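Local coordinates for protein putative hydrolase YdeN (Bacillus subtilis, PDB 1UXO) that probably acts as a serine hydrolase of the alpha/beta-hydrolase fold, working through a predicted charge-relay triad, at residues A[6-11]-A[65-70]; A[46-51]-A[111-116]; A[75-80]-A[99-104]; A[93-98]-A[126-131]; A[132-137]-A[157-162]. The protein carries 2 engineered substitutions. All coordinates share one frame; numbering follows the deposited sequence. Where two conformers were deposited one is given.

Overall arrangement
Three of the five contacts follow one parallel sheet whose strand order is 35-39, 6-10, 67-72, 92-98, 128-136, 157-161. Contact 1 joins 6-10 to 67-72, contact 4 joins 92-98 to 128-136, and contact 5 joins 128-136 to the edge strand 157-161. The centres of contacts 1 and 4 lie about 9 Å apart, linked by bonds between strands 67-72 and 92-98, and those of contacts 4 and 5 lie about 15 Å apart. Contact 3 packs helix 75-84 on the chain leaving strand 92-98. Along the chain it is nested inside the loop closed by contact 2, which has its centre about 10 Å away. Contacts 2, 3 and 5 approach the predicted active site.

Contact 1: A[6-11]-A[65-70]; sequences QVYIIH and ENTYLV
The N-H of Tyr-8 reaches Tyr-68 O over 2.8 Å, one rung of a regular parallel pairing between strands 6-10 and 67-70. Ile-10 N to Val-70 O is equally short at 2.8 Å, and Tyr-68 N to Gln-6 O and Val-70 N to Tyr-8 O complete the alternation. At the start of the pair Gln-6 N binds Asn-66 O at a longer 3.1 Å. Each strand carbonyl that faces the partner also takes a CA-H, as Val-70 O does from Ile-9 CA at 3.2 Å.

On the face of Tyr-8 and Leu-69, the leucine methyl CD2 lies at the edge of the tyrosine ring, 3.9 Å from Tyr-8 CB, while Thr-67 CG2 comes within 4.0 Å of Tyr-8 CD2. Gln-6 NE2 lies over one face of this ring, offset toward the rim; its main polar partner is Asp-37, and its bond to Val-7 O is weak. Tyr-8 OH is bonded to Thr-62 OG1, and Thr-67 OG1 to His-64 N. On the other face Val-7 CG1 meets Val-70 CG2 at 4.1 Å, a methyl placed there because CG1 is anti to the backbone N (chi1 174°).

Strand 35-39 continues the sheet beyond 6-10. Helices 22-31 and 177-188 cover the side of Val-7 and Val-70, and on the reverse side Ile-79 of helix 75-84 packs on Leu-69 and Ile-10.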
# COMPACT_ATOMS: atom_id res chain seq x y z
N GLN A 6 -8.80 -0.31 -12.46
CA GLN A 6 -7.86 0.73 -12.26
C GLN A 6 -7.02 0.35 -11.06
O GLN A 6 -7.56 -0.03 -10.02
CB GLN A 6 -8.58 2.07 -11.97
CG GLN A 6 -7.65 3.18 -11.50
CD GLN A 6 -6.78 3.71 -12.61
OE1 GLN A 6 -7.27 3.93 -13.70
NE2 GLN A 6 -5.48 3.87 -12.36
N VAL A 7 -5.71 0.46 -11.18
CA VAL A 7 -4.84 0.13 -10.05
C VAL A 7 -4.08 1.40 -9.76
O VAL A 7 -3.53 2.01 -10.70
CB VAL A 7 -3.84 -0.94 -10.44
CG1 VAL A 7 -2.87 -1.17 -9.31
CG2 VAL A 7 -4.58 -2.20 -10.84
N TYR A 8 -4.05 1.82 -8.51
CA TYR A 8 -3.22 2.94 -8.09
C TYR A 8 -2.06 2.41 -7.26
O TYR A 8 -2.25 1.51 -6.43
CB TYR A 8 -4.00 3.98 -7.30
CG TYR A 8 -4.95 4.82 -8.11
CD1 TYR A 8 -4.48 5.69 -9.10
CD2 TYR A 8 -6.32 4.72 -7.94
CE1 TYR A 8 -5.39 6.51 -9.82
CE2 TYR A 8 -7.18 5.50 -8.64
CZ TYR A 8 -6.73 6.35 -9.61
OH TYR A 8 -7.63 7.12 -10.31
N ILE A 9 -0.87 2.96 -7.46
CA ILE A 9 0.32 2.52 -6.75
C ILE A 9 0.87 3.70 -5.96
O ILE A 9 1.11 4.79 -6.53
CB ILE A 9 1.35 1.98 -7.73
CG1 ILE A 9 0.81 0.80 -8.51
CG2 ILE A 9 2.72 1.59 -7.02
CD1 ILE A 9 1.59 0.57 -9.82
N ILE A 10 1.06 3.50 -4.66
CA ILE A 10 1.44 4.60 -3.74
C ILE A 10 2.72 4.25 -2.97
O ILE A 10 2.81 3.24 -2.25
CB ILE A 10 0.29 4.92 -2.73
CG1 ILE A 10 -1.03 5.16 -3.43
CG2 ILE A 10 0.69 6.12 -1.83
CD1 ILE A 10 -1.91 3.99 -3.65
N HIS A 11 3.71 5.13 -3.08
CA HIS A 11 5.04 4.93 -2.53
C HIS A 11 5.14 5.38 -1.08
O HIS A 11 4.19 5.83 -0.49
CB HIS A 11 6.07 5.71 -3.38
CG HIS A 11 5.91 7.20 -3.28
ND1 HIS A 11 6.22 7.92 -2.15
CD2 HIS A 11 5.43 8.10 -4.18
CE1 HIS A 11 5.95 9.21 -2.35
NE2 HIS A 11 5.49 9.35 -3.59
N GLU A 65 -15.65 -0.30 -7.27
CA GLU A 65 -15.56 -1.73 -6.96
C GLU A 65 -14.49 -2.43 -7.79
O GLU A 65 -14.10 -3.54 -7.48
CB GLU A 65 -16.93 -2.39 -7.20
CG GLU A 65 -17.60 -1.95 -8.50
CD GLU A 65 -18.18 -0.52 -8.45
OE1 GLU A 65 -18.52 -0.01 -7.36
OE2 GLU A 65 -18.27 0.13 -9.51
N ASN A 66 -14.07 -1.83 -8.89
CA ASN A 66 -12.95 -2.38 -9.67
C ASN A 66 -11.66 -1.55 -9.57
O ASN A 66 -10.78 -1.63 -10.45
CB ASN A 66 -13.38 -2.64 -11.12
CG ASN A 66 -14.56 -3.64 -11.22
OD1 ASN A 66 -15.67 -3.27 -11.66
ND2 ASN A 66 -14.35 -4.86 -10.76
N THR A 67 -11.52 -0.83 -8.46
CA THR A 67 -10.28 -0.10 -8.13
C THR A 67 -9.48 -0.86 -7.12
O THR A 67 -10.05 -1.37 -6.12
CB THR A 67 -10.62 1.29 -7.63
OG1 THR A 67 -11.46 1.94 -8.59
CG2 THR A 67 -9.38 2.22 -7.51
N TYR A 68 -8.15 -0.85 -7.31
CA TYR A 68 -7.23 -1.55 -6.42
C TYR A 68 -6.10 -0.65 -6.03
O TYR A 68 -5.56 0.09 -6.86
CB TYR A 68 -6.65 -2.79 -7.09
CG TYR A 68 -7.70 -3.79 -7.48
CD1 TYR A 68 -7.96 -4.92 -6.70
CD2 TYR A 68 -8.45 -3.61 -8.62
CE1 TYR A 68 -8.96 -5.82 -7.06
CE2 TYR A 68 -9.46 -4.50 -8.97
CZ TYR A 68 -9.70 -5.59 -8.19
OH TYR A 68 -10.68 -6.46 -8.57
N LEU A 69 -5.73 -0.68 -4.76
CA LEU A 69 -4.66 0.16 -4.25
C LEU A 69 -3.50 -0.72 -3.78
O LEU A 69 -3.68 -1.60 -2.92
CB LEU A 69 -5.17 1.03 -3.08
CG LEU A 69 -6.51 1.77 -3.22
CD1 LEU A 69 -6.93 2.49 -1.94
CD2 LEU A 69 -6.36 2.78 -4.39
N VAL A 70 -2.32 -0.45 -4.30
CA VAL A 70 -1.09 -1.12 -3.92
C VAL A 70 -0.21 -0.05 -3.30
O VAL A 70 0.11 0.94 -3.94
CB VAL A 70 -0.39 -1.73 -5.15
CG1 VAL A 70 1.00 -2.35 -4.76
CG2 VAL A 70 -1.32 -2.74 -5.80

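Contact 2: A[46-51]-A[111-116]; sequences QPRLED and LDEFTQ
The salt bridge between Arg-48 and Glu-113 is side-on. Arg-48 NH2 gives a bond of 3.0 Å to Glu-113 OE1, which lies nearly in the guanidinium plane and offers its syn lone pair, while Arg-48 NE reaches Glu-113 OE2 at 3.0 Å, on its syn side but out of the carboxylate plane. The two planes stand 56° apart.

Hydrogen bonding extends the grip. Leu-49 N donates 2.8 Å to the anti lone pair of Glu-113 OE2, and a water bridges the same oxygen to Glu-50 N. OE2 gathers three donors.

Apolar contacts surround Phe-114. Leu-49 CB sits over its face, 4.0 Å from the centroid in a CH-pi contact, and Leu-49 CD1 touches Phe-114 CD1 at 3.7 Å. Pro-47 CB meets the rim at Phe-114 CZ, while its CG packs 3.8 Å from Leu-111 CD2. Trp-52 meets the phenylalanine ring edge-to-face.

With Arg-48 at the N-cap position, the carboxylate takes the N-H of Leu-49 directly and that of Glu-50 through the water, both in the first turn of helix 49-57, an arrangement typical of acidic groups at helix N-termini. It ties that helix to the loop before helix 121-127, beside the predicted active site of this alpha/beta hydrolase.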
# COMPACT_ATOMS: atom_id res chain seq x y z
N GLN A 46 9.92 15.07 3.79
CA GLN A 46 9.31 15.49 5.05
C GLN A 46 7.80 15.37 4.94
O GLN A 46 7.04 16.37 4.89
CB GLN A 46 9.64 16.93 5.40
CG GLN A 46 11.08 17.19 5.63
CD GLN A 46 11.39 18.66 5.89
OE1 GLN A 46 11.30 19.14 7.03
NE2 GLN A 46 11.77 19.38 4.82
N PRO A 47 7.33 14.14 4.88
CA PRO A 47 5.92 13.92 4.61
C PRO A 47 5.00 14.26 5.79
O PRO A 47 5.39 14.07 6.92
CB PRO A 47 5.86 12.41 4.34
CG PRO A 47 7.01 11.86 4.94
CD PRO A 47 8.08 12.89 5.05
N ARG A 48 3.81 14.72 5.46
CA ARG A 48 2.78 15.16 6.41
C ARG A 48 1.52 14.44 6.00
O ARG A 48 1.16 14.47 4.85
CB ARG A 48 2.55 16.69 6.32
CG ARG A 48 3.80 17.52 6.65
CD ARG A 48 4.51 17.11 7.95
NE ARG A 48 3.63 17.13 9.11
CZ ARG A 48 3.17 18.25 9.70
NH1 ARG A 48 3.50 19.44 9.23
NH2 ARG A 48 2.37 18.16 10.76
N LEU A 49 0.91 13.75 6.96
CA LEU A 49 -0.29 12.96 6.71
C LEU A 49 -1.39 13.75 6.06
O LEU A 49 -2.03 13.25 5.10
CB LEU A 49 -0.81 12.34 8.02
CG LEU A 49 -2.13 11.54 8.00
CD1 LEU A 49 -1.99 10.34 7.08
CD2 LEU A 49 -2.54 11.08 9.39
N GLU A 50 -1.68 14.94 6.58
CA GLU A 50 -2.79 15.71 5.99
C GLU A 50 -2.58 16.03 4.51
O GLU A 50 -3.50 15.96 3.77
CB GLU A 50 -3.13 16.99 6.80
CG GLU A 50 -3.66 16.63 8.17
CD GLU A 50 -4.87 15.67 8.17
OE1 GLU A 50 -5.82 15.88 7.34
OE2 GLU A 50 -4.86 14.72 9.01
N ASP A 51 -1.35 16.30 4.10
CA ASP A 51 -1.06 16.59 2.70
C ASP A 51 -1.13 15.32 1.85
O ASP A 51 -1.62 15.36 0.76
CB ASP A 51 0.29 17.25 2.55
CG ASP A 51 0.36 18.61 3.26
OD1 ASP A 51 -0.68 19.31 3.27
OD2 ASP A 51 1.41 19.05 3.86
N LEU A 111 8.05 10.02 11.43
CA LEU A 111 6.86 9.66 10.66
C LEU A 111 5.69 9.25 11.55
O LEU A 111 4.66 8.77 11.05
CB LEU A 111 7.23 8.52 9.68
CG LEU A 111 8.43 8.66 8.74
CD1 LEU A 111 8.54 7.41 7.82
CD2 LEU A 111 8.31 9.92 7.90
N ASP A 112 5.82 9.44 12.88
CA ASP A 112 4.80 9.00 13.81
C ASP A 112 3.42 9.53 13.58
O ASP A 112 2.46 8.86 13.94
CB ASP A 112 5.20 9.31 15.27
CG ASP A 112 6.16 8.31 15.86
OD1 ASP A 112 6.49 7.27 15.25
OD2 ASP A 112 6.66 8.49 17.02
N GLU A 113 3.28 10.68 12.93
CA GLU A 113 1.97 11.24 12.77
C GLU A 113 1.10 10.39 11.85
O GLU A 113 -0.11 10.44 11.95
CB GLU A 113 2.01 12.69 12.30
CG GLU A 113 2.31 12.90 10.87
CD GLU A 113 2.28 14.38 10.54
OE1 GLU A 113 2.63 15.24 11.42
OE2 GLU A 113 1.93 14.70 9.43
N PHE A 114 1.73 9.58 10.99
CA PHE A 114 0.98 8.74 10.04
C PHE A 114 0.26 7.56 10.72
O PHE A 114 -0.69 7.04 10.18
CB PHE A 114 1.91 8.23 8.95
CG PHE A 114 2.12 9.22 7.84
CD1 PHE A 114 1.49 9.06 6.63
CD2 PHE A 114 2.92 10.33 8.02
CE1 PHE A 114 1.70 9.94 5.63
CE2 PHE A 114 3.13 11.22 7.05
CZ PHE A 114 2.52 11.04 5.84
N THR A 115 0.76 7.14 11.89
CA THR A 115 0.23 6.00 12.64
C THR A 115 -0.22 6.29 14.05
O THR A 115 -0.64 5.38 14.76
CB THR A 115 1.29 4.87 12.71
OG1 THR A 115 2.50 5.38 13.30
CG2 THR A 115 1.68 4.39 11.33
N GLN A 116 -0.18 7.53 14.48
CA GLN A 116 -0.59 7.76 15.85
C GLN A 116 -2.12 7.67 15.88
O GLN A 116 -2.80 8.11 14.94
CB GLN A 116 -0.05 9.07 16.40
CG GLN A 116 -0.89 10.20 16.23
CD GLN A 116 -0.24 11.48 16.75
OE1 GLN A 116 -0.36 12.51 16.11
NE2 GLN A 116 0.47 11.41 17.86
O HOH W 1 -0.35 16.16 8.89

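Contact 3: A[75-80]-A[99-104]; sequences GCPAIL and SGFAKS
Cys-76 and Pro-77 pack on Gly-100 and Phe-101 where helix 75-84 leaves the turn holding Ser-73, the predicted nucleophile. Strand, serine and helix follow one another here as in the nucleophile elbow of alpha/beta hydrolases. The partner chain 99-104 is the irregular stretch that emerges from strand 92-98, and its Ser-99 side chain is about 4 Å from those of His-166 and Asp-139, also predicted members of the charge relay.

The contact is held by packing. Pro-77 lies in the first turn of the helix, where a residue without an N-H costs no helical bond, and its ring leans over one face of Phe-101. CG stands 4.2 Å from the ring centroid and 24° off the normal, a CH-pi contact offset toward the rim, with CZ of Phe-101 the atom nearest to CG at 3.9 Å. Phe-101 CG falls between its own backbone N and carbonyl carbon (chi1 60°), a crowded position from which the ring stands against the proline. The same proline covers the Phe-101 carbonyl: Pro-77 CD is 3.5 Å from Phe-101 O. Pro-77 CB lies 3.6 Å from Phe-101 O. That oxygen and Phe-101 N are buried with no polar partner in the model. An alanine in place of Pro-77 would keep CB but lose CG and CD, and would probably leave a gap over the phenylalanine face.

Gly-100 O is bonded to Ser-147 OG, fixing the chain on its way past the helix. Cys-76 SG, which also packs on Leu-97, presses to 3.6 Å from Gly-100 CA.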
# COMPACT_ATOMS: atom_id res chain seq x y z
N GLY A 75 3.12 4.59 2.54
CA GLY A 75 1.86 4.69 1.81
C GLY A 75 0.75 3.86 2.40
O GLY A 75 -0.43 4.14 2.18
N CYS A 76 1.13 2.78 3.06
CA CYS A 76 0.18 1.89 3.73
C CYS A 76 -0.68 2.59 4.80
O CYS A 76 -1.92 2.59 4.65
CB CYS A 76 0.86 0.61 4.21
SG CYS A 76 1.66 -0.32 2.87
N PRO A 77 -0.09 3.14 5.88
CA PRO A 77 -0.92 3.80 6.87
C PRO A 77 -1.66 5.00 6.29
O PRO A 77 -2.77 5.33 6.71
CB PRO A 77 0.06 4.20 7.99
CG PRO A 77 1.44 4.19 7.33
CD PRO A 77 1.32 3.08 6.33
N ALA A 78 -1.08 5.63 5.28
CA ALA A 78 -1.76 6.69 4.61
C ALA A 78 -3.06 6.26 3.94
O ALA A 78 -4.11 6.86 4.18
CB ALA A 78 -0.84 7.36 3.58
N ILE A 79 -3.02 5.18 3.19
CA ILE A 79 -4.26 4.75 2.53
C ILE A 79 -5.23 4.16 3.59
O ILE A 79 -6.43 4.25 3.41
CB ILE A 79 -4.01 3.79 1.34
CG1 ILE A 79 -3.34 2.52 1.73
CG2 ILE A 79 -3.35 4.50 0.12
CD1 ILE A 79 -3.53 1.42 0.53
N LEU A 80 -4.73 3.60 4.70
CA LEU A 80 -5.62 3.13 5.78
C LEU A 80 -6.41 4.30 6.40
O LEU A 80 -7.65 4.23 6.62
CB LEU A 80 -4.85 2.35 6.88
CG LEU A 80 -4.22 1.02 6.45
CD1 LEU A 80 -3.41 0.44 7.57
CD2 LEU A 80 -5.24 0.06 5.93
N SER A 99 5.05 -4.10 2.96
CA SER A 99 5.71 -3.63 4.18
C SER A 99 4.82 -2.72 4.98
O SER A 99 5.29 -1.71 5.53
CB SER A 99 7.00 -2.95 3.83
OG SER A 99 7.76 -3.75 2.99
N GLY A 100 3.53 -3.07 5.04
CA GLY A 100 2.56 -2.26 5.75
C GLY A 100 2.74 -2.28 7.27
O GLY A 100 3.21 -3.28 7.88
N PHE A 101 2.34 -1.19 7.89
CA PHE A 101 2.43 -1.07 9.32
C PHE A 101 1.36 -0.03 9.76
O PHE A 101 0.91 0.79 8.93
CB PHE A 101 3.84 -0.64 9.78
CG PHE A 101 4.29 0.68 9.22
CD1 PHE A 101 4.21 1.84 9.98
CD2 PHE A 101 4.77 0.75 7.92
CE1 PHE A 101 4.62 3.06 9.45
CE2 PHE A 101 5.19 1.97 7.37
CZ PHE A 101 5.11 3.13 8.13
N ALA A 102 0.95 -0.11 11.02
CA ALA A 102 -0.06 0.82 11.60
C ALA A 102 0.32 1.32 13.02
O ALA A 102 -0.57 1.65 13.84
CB ALA A 102 -1.42 0.10 11.67
N LYS A 103 1.62 1.32 13.33
CA LYS A 103 2.15 1.87 14.59
C LYS A 103 3.56 2.43 14.37
O LYS A 103 4.18 2.20 13.32
CB LYS A 103 2.19 0.84 15.69
CG LYS A 103 3.16 -0.34 15.47
CD LYS A 103 2.75 -1.49 16.35
CE LYS A 103 3.62 -2.66 16.21
NZ LYS A 103 3.25 -3.78 17.13
N SER A 104 4.04 3.21 15.34
CA SER A 104 5.32 3.90 15.21
C SER A 104 6.45 2.98 14.83
O SER A 104 6.62 1.91 15.45
CB SER A 104 5.71 4.47 16.59
OG SER A 104 6.98 5.01 16.59

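Contact 4: A[93-98]-A[126-131]; sequences GGIILV and ESAKHR
Gly-94 pairs with His-130 and Ile-95 with Arg-131 in parallel bridges, the CA atoms of Gly-94 and His-130 lying just 4.3 Å apart. Two backbone bonds hold the pairing: Ile-95 N to His-130 O at 3.0 Å, and His-130 N to Gly-93 O at 3.2 Å. This is the start of the beta-alpha-beta unit in which strand 92-98 runs through helix 121-127 into strand 128-136, where the chain turns a corner at Lys-129 and His-130.

Ile-95 carries the apolar part. Its CG2 meets Ala-128 CB at 4.0 Å, and CG1, placed between the backbone N and the carbonyl carbon (chi1 63°), touches both Ala-128 CB and Arg-131 CG, the latter at 4.1 Å. The arginine chain, bent at chi3, then leads back along its own segment: NH1 binds Ala-128 O at 2.8 Å, with the oxygen in the guanidinium plane. NE and NH2 are bonded to Ile-154 O and Asp-155 O, so one group ties the corner to the chain just before strand 157-161. An alanine in place of Arg-131 would probably leave those three carbonyls without this donor and open a gap beside Ile-95 CG1.

On the other face the His-130 ring stacks with Tyr-186 of helix 177-188, while Lys-129 CG lies over one side near the rim. The imidazole edge turns to the Gly-93 carbonyl, bringing His-130 CD2 to 3.3 Å from Gly-93 O.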
# COMPACT_ATOMS: atom_id res chain seq x y z
N GLY A 93 -12.12 -2.81 -4.90
CA GLY A 93 -11.71 -4.12 -5.32
C GLY A 93 -10.73 -4.75 -4.34
O GLY A 93 -10.85 -5.92 -4.01
N GLY A 94 -9.75 -3.97 -3.88
CA GLY A 94 -8.79 -4.50 -2.94
C GLY A 94 -7.63 -3.61 -2.67
O GLY A 94 -7.44 -2.57 -3.33
N ILE A 95 -6.86 -4.02 -1.67
CA ILE A 95 -5.63 -3.34 -1.24
C ILE A 95 -4.53 -4.36 -0.99
O ILE A 95 -4.76 -5.51 -0.52
CB ILE A 95 -5.85 -2.48 0.03
CG1 ILE A 95 -6.25 -3.32 1.24
CG2 ILE A 95 -6.82 -1.33 -0.18
CD1 ILE A 95 -6.43 -2.48 2.52
N ILE A 96 -3.32 -3.98 -1.37
CA ILE A 96 -2.15 -4.75 -1.07
C ILE A 96 -1.16 -3.82 -0.40
O ILE A 96 -0.81 -2.77 -0.95
CB ILE A 96 -1.55 -5.34 -2.32
CG1 ILE A 96 -2.53 -6.30 -3.01
CG2 ILE A 96 -0.33 -6.13 -1.98
CD1 ILE A 96 -1.99 -6.86 -4.35
N LEU A 97 -0.75 -4.19 0.79
CA LEU A 97 0.10 -3.35 1.63
C LEU A 97 1.46 -3.98 1.72
O LEU A 97 1.67 -4.90 2.52
CB LEU A 97 -0.52 -3.14 3.00
CG LEU A 97 -2.00 -2.74 2.97
CD1 LEU A 97 -2.59 -2.65 4.38
CD2 LEU A 97 -2.16 -1.42 2.27
N VAL A 98 2.39 -3.48 0.90
CA VAL A 98 3.77 -3.97 0.92
C VAL A 98 4.57 -3.29 2.02
O VAL A 98 4.70 -2.07 2.04
CB VAL A 98 4.45 -3.82 -0.44
CG1 VAL A 98 5.75 -4.56 -0.45
CG2 VAL A 98 3.53 -4.38 -1.52
N GLU A 126 -14.40 -3.43 5.61
CA GLU A 126 -15.57 -3.20 4.78
C GLU A 126 -15.29 -2.35 3.57
O GLU A 126 -16.10 -2.27 2.72
CB GLU A 126 -16.69 -2.59 5.63
CG GLU A 126 -17.23 -3.69 6.53
CD GLU A 126 -18.21 -3.25 7.57
OE1 GLU A 126 -18.59 -2.06 7.57
OE2 GLU A 126 -18.60 -4.12 8.39
N SER A 127 -14.13 -1.73 3.52
CA SER A 127 -13.75 -0.82 2.44
C SER A 127 -13.00 -1.47 1.26
O SER A 127 -12.84 -0.83 0.21
CB SER A 127 -12.88 0.32 3.02
OG SER A 127 -13.68 1.15 3.85
N ALA A 128 -12.58 -2.71 1.42
CA ALA A 128 -11.72 -3.41 0.46
C ALA A 128 -12.08 -4.88 0.40
O ALA A 128 -11.91 -5.61 1.37
CB ALA A 128 -10.28 -3.19 0.78
N LYS A 129 -12.58 -5.33 -0.74
CA LYS A 129 -13.05 -6.72 -0.85
C LYS A 129 -11.94 -7.75 -0.64
O LYS A 129 -12.14 -8.78 0.03
CB LYS A 129 -13.76 -6.91 -2.20
CG LYS A 129 -14.27 -8.29 -2.49
CD LYS A 129 -15.01 -8.34 -3.84
CE LYS A 129 -15.85 -9.61 -3.99
NZ LYS A 129 -16.04 -10.04 -5.45
N HIS A 130 -10.80 -7.50 -1.23
CA HIS A 130 -9.65 -8.36 -1.12
C HIS A 130 -8.52 -7.61 -0.43
O HIS A 130 -8.25 -6.48 -0.77
CB HIS A 130 -9.22 -8.78 -2.53
CG HIS A 130 -10.27 -9.56 -3.28
ND1 HIS A 130 -10.57 -10.87 -2.99
CD2 HIS A 130 -11.08 -9.20 -4.31
CE1 HIS A 130 -11.55 -11.28 -3.80
NE2 HIS A 130 -11.86 -10.29 -4.62
N ARG A 131 -7.90 -8.23 0.56
CA ARG A 131 -6.83 -7.56 1.34
C ARG A 131 -5.63 -8.48 1.56
O ARG A 131 -5.81 -9.63 1.94
CB ARG A 131 -7.38 -7.08 2.68
CG ARG A 131 -8.70 -6.31 2.62
CD ARG A 131 -9.37 -6.03 4.01
NE ARG A 131 -9.74 -7.30 4.63
CZ ARG A 131 -10.80 -8.05 4.30
NH1 ARG A 131 -11.65 -7.64 3.35
NH2 ARG A 131 -11.01 -9.20 4.94

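Contact 5: A[132-137]-A[157-162]; sequences AVIASK and ALYEVQ
Ala-132 meets Ala-157 at the start of a parallel pairing that runs in unbroken register to Ser-136 and Val-161. Its methyl CB also lies at the edge of the Tyr-159 ring, 4.1 Å from CE2. Val-133 binds both ways, its N to Ala-157 O and its O to Tyr-159 N, each at 2.8 Å. On the opposite face its CG1 touches Leu-158 CD1 at 3.8 Å; with CG anti to the backbone N (chi1 177°), the leucine end comes back toward the neighbouring strand, where CD1 also lies near Val-133 O.

Ile-134 returns to the side of Tyr-159, its CG1 4.2 Å from Tyr-159 CB and its CG2 4.3 Å from Val-161 CG2. Phe-167 and helix 177-188 cover this side. Ala-135 accepts from Val-161 N and donates to Tyr-159 O, while its CB packs loosely on Leu-158 CD1. The Ser-136 hydroxyl is bonded to Gly-165 O, close to Asp-139 and His-166, predicted charge-relay residues. Lys-137 closes the series through its N-H to Val-161 O at 2.9 Å. Its aliphatic CB, CG and CD pass Glu-160 OE2, CB being the nearest at 3.6 Å, but NZ stays 5.5 Å from that oxygen.

Strand 157-161 is an edge strand of the sheet, and with strand 128-136 and helix 144-153 it forms a beta-alpha-beta unit. Uncharged backbone bonds and apolar contacts carry the union, whereas the opposite charges of Lys-137 and Glu-160 form no salt bridge at the more exposed end and would probably add only a mild attraction.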
# COMPACT_ATOMS: atom_id res chain seq x y z
N ALA A 132 -4.44 -7.93 1.35
CA ALA A 132 -3.19 -8.64 1.56
C ALA A 132 -2.10 -7.71 2.04
O ALA A 132 -2.12 -6.49 1.75
CB ALA A 132 -2.73 -9.33 0.28
N VAL A 133 -1.23 -8.29 2.85
CA VAL A 133 0.03 -7.69 3.32
C VAL A 133 1.21 -8.57 2.85
O VAL A 133 1.22 -9.82 3.01
CB VAL A 133 0.06 -7.58 4.82
CG1 VAL A 133 1.40 -7.04 5.32
CG2 VAL A 133 -1.08 -6.73 5.31
N ILE A 134 2.19 -7.95 2.20
CA ILE A 134 3.40 -8.65 1.76
C ILE A 134 4.54 -8.07 2.57
O ILE A 134 4.70 -6.84 2.61
CB ILE A 134 3.64 -8.38 0.29
CG1 ILE A 134 2.41 -8.87 -0.50
CG2 ILE A 134 4.95 -9.01 -0.15
CD1 ILE A 134 2.44 -8.69 -1.99
N ALA A 135 5.29 -8.91 3.23
CA ALA A 135 6.30 -8.42 4.17
C ALA A 135 7.52 -9.27 4.18
O ALA A 135 7.45 -10.50 4.02
CB ALA A 135 5.71 -8.33 5.60
N SER A 136 8.64 -8.63 4.43
CA SER A 136 9.95 -9.30 4.45
C SER A 136 10.38 -9.65 5.85
O SER A 136 10.44 -8.79 6.71
CB SER A 136 11.01 -8.40 3.80
OG SER A 136 12.36 -8.81 4.11
N LYS A 137 10.76 -10.92 6.07
CA LYS A 137 11.20 -11.35 7.38
C LYS A 137 12.39 -10.61 7.91
O LYS A 137 12.47 -10.42 9.13
CB LYS A 137 11.47 -12.87 7.44
CG LYS A 137 11.71 -13.44 8.82
CD LYS A 137 10.54 -13.14 9.73
CE LYS A 137 10.35 -14.02 10.95
NZ LYS A 137 11.43 -13.86 11.90
N ALA A 157 -4.63 -11.52 4.06
CA ALA A 157 -3.69 -12.59 3.73
C ALA A 157 -2.28 -12.05 3.84
O ALA A 157 -1.99 -10.98 3.29
CB ALA A 157 -3.91 -13.06 2.31
N LEU A 158 -1.43 -12.75 4.58
CA LEU A 158 -0.03 -12.32 4.77
C LEU A 158 0.86 -13.21 3.92
O LEU A 158 0.79 -14.45 3.99
CB LEU A 158 0.36 -12.46 6.21
CG LEU A 158 1.82 -12.11 6.56
CD1 LEU A 158 2.06 -10.61 6.47
CD2 LEU A 158 2.15 -12.59 7.93
N TYR A 159 1.69 -12.58 3.13
CA TYR A 159 2.75 -13.24 2.35
C TYR A 159 4.13 -12.80 2.82
O TYR A 159 4.49 -11.62 2.74
CB TYR A 159 2.55 -12.87 0.89
CG TYR A 159 1.26 -13.34 0.32
CD1 TYR A 159 1.15 -14.62 -0.23
CD2 TYR A 159 0.16 -12.54 0.32
CE1 TYR A 159 -0.05 -15.07 -0.75
CE2 TYR A 159 -1.08 -13.00 -0.20
CZ TYR A 159 -1.15 -14.26 -0.73
OH TYR A 159 -2.33 -14.70 -1.27
N GLU A 160 4.87 -13.74 3.42
CA GLU A 160 6.17 -13.54 3.97
C GLU A 160 7.19 -13.82 2.89
O GLU A 160 7.10 -14.85 2.19
CB GLU A 160 6.40 -14.50 5.13
CG GLU A 160 7.82 -14.44 5.70
CD GLU A 160 8.02 -15.38 6.88
OE1 GLU A 160 7.03 -15.84 7.46
OE2 GLU A 160 9.20 -15.60 7.21
N VAL A 161 8.17 -12.93 2.76
CA VAL A 161 9.30 -13.17 1.88
C VAL A 161 10.49 -13.24 2.83
O VAL A 161 10.77 -12.28 3.56
CB VAL A 161 9.50 -12.04 0.87
CG1 VAL A 161 10.75 -12.32 0.02
CG2 VAL A 161 8.23 -11.85 0.01
N GLN A 162 11.16 -14.39 2.87
CA GLN A 162 12.18 -14.61 3.90
C GLN A 162 13.32 -13.61 3.82
O GLN A 162 13.80 -13.10 4.85
CB GLN A 162 12.69 -16.07 3.84
CG GLN A 162 13.50 -16.44 5.03
CD GLN A 162 13.83 -17.91 5.03
OE1 GLN A 162 13.97 -18.51 3.94
NE2 GLN A 162 13.91 -18.51 6.22